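Local coordinates for PG_0823 protein (Porphyromonas gingivalis, PDB 2FSW) that probably binds DNA as a winged helix-turn-helix transcriptional regulator of the HxlR family, at residues B[93-96]-B[97-101]. Sequence-based numbering, arbitrary orientation.
Sequences LPII and DEIAK
L93 to I96 supply the first turn of helix 93-106 and D97 to K101 the next, joined by i to i+4 backbone hydrogen bonds: D97 N reaches L93 O at 2.9 Å and A100 N reaches I96 O at 2.8 Å. I99 N bonds to I95 O in the same way, while E98 N to P94 O, at 3.4 Å, is weak. P94 suits this first turn, where a ring in place of an N-H costs the helix no internal bond. On one flank I95 and I99 lie side by side and point the same way, with CG2 of I95 against CD1 of I99 at 3.8 Å. CG1 of I99 lies anti to the carbonyl carbon (chi1 -65°), a setting that runs the branch back along I95 and brings CG1 3.4 Å from I95 O. Both are buried, and isoleucine suits the place because its two branches give a broad apolar surface with no polar group to satisfy. I96 turns to helix 27-34 of its own subunit, packing on L28, I31 and F32; I99 also touches L28. D97 is exposed, and its carboxylate folds back over the preceding turn; an acid near the N-terminal end is consistent with the helix dipole. E98 bends at chi2 (-54°), and its CG passes 3.6 Å from P94 O. Across the dimer, P94 and I95 pack on E98 of the second subunit, E98 on P94 and I99 on I95 of that subunit, whose S18 hydroxyl is hydrogen-bonded to I99 O. The chemistry therefore divides this turn: I96 and I99 join helix 27-34 by apolar packing, I95, I99 and E98 meet the partner subunit, and acidic D97 remains solvent-facing.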
# COMPACT_ATOMS: atom_id res chain seq x y z
N LEU B 93 8.17 0.64 8.84
CA LEU B 93 8.72 -0.72 8.76
C LEU B 93 7.82 -1.85 9.29
O LEU B 93 7.80 -2.92 8.70
CB LEU B 93 10.14 -0.80 9.36
CG LEU B 93 11.19 0.03 8.59
CD1 LEU B 93 12.53 0.07 9.37
CD2 LEU B 93 11.42 -0.43 7.14
N PRO B 94 7.06 -1.64 10.40
CA PRO B 94 6.08 -2.67 10.79
C PRO B 94 5.00 -2.99 9.74
O PRO B 94 4.53 -4.13 9.68
CB PRO B 94 5.44 -2.07 12.06
CG PRO B 94 6.46 -1.15 12.59
CD PRO B 94 7.08 -0.53 11.38
N ILE B 95 4.60 -2.00 8.94
CA ILE B 95 3.66 -2.24 7.85
C ILE B 95 4.31 -3.16 6.81
O ILE B 95 3.69 -4.09 6.32
CB ILE B 95 3.22 -0.91 7.13
CG1 ILE B 95 2.51 0.05 8.11
CG2 ILE B 95 2.33 -1.22 5.86
CD1 ILE B 95 2.59 1.51 7.71
N ILE B 96 5.57 -2.86 6.51
CA ILE B 96 6.34 -3.55 5.51
C ILE B 96 6.67 -4.99 5.91
O ILE B 96 6.61 -5.89 5.07
CB ILE B 96 7.58 -2.71 5.14
CG1 ILE B 96 7.12 -1.46 4.37
CG2 ILE B 96 8.59 -3.55 4.31
CD1 ILE B 96 8.25 -0.40 4.16
N ASP B 97 7.01 -5.21 7.18
CA ASP B 97 7.15 -6.56 7.73
C ASP B 97 5.91 -7.41 7.44
O ASP B 97 6.02 -8.57 7.02
CB ASP B 97 7.31 -6.51 9.26
CG ASP B 97 8.68 -6.02 9.69
OD1 ASP B 97 9.61 -6.01 8.87
OD2 ASP B 97 8.82 -5.70 10.89
N GLU B 98 4.74 -6.82 7.67
CA GLU B 98 3.51 -7.53 7.40
C GLU B 98 3.28 -7.80 5.89
O GLU B 98 2.71 -8.83 5.53
CB GLU B 98 2.29 -6.83 8.04
CG GLU B 98 2.18 -6.90 9.56
CD GLU B 98 2.23 -8.32 10.16
OE1 GLU B 98 1.65 -9.30 9.63
OE2 GLU B 98 2.86 -8.46 11.22
N ILE B 99 3.67 -6.85 5.04
CA ILE B 99 3.57 -7.02 3.59
C ILE B 99 4.51 -8.12 3.10
O ILE B 99 4.11 -8.96 2.26
CB ILE B 99 3.81 -5.67 2.83
CG1 ILE B 99 2.68 -4.67 3.16
CG2 ILE B 99 3.86 -5.89 1.31
CD1 ILE B 99 2.97 -3.20 2.72
N ALA B 100 5.73 -8.15 3.64
CA ALA B 100 6.70 -9.19 3.32
C ALA B 100 6.16 -10.57 3.71
O ALA B 100 6.25 -11.53 2.92
CB ALA B 100 8.03 -8.92 4.03
N LYS B 101 5.63 -10.65 4.93
CA LYS B 101 5.02 -11.88 5.42
C LYS B 101 3.89 -12.36 4.49
O LYS B 101 3.81 -13.54 4.18
CB LYS B 101 4.50 -11.66 6.85
CG LYS B 101 3.75 -12.84 7.45
CD LYS B 101 3.39 -12.55 8.89
CE LYS B 101 2.50 -13.64 9.43
NZ LYS B 101 2.24 -13.48 10.90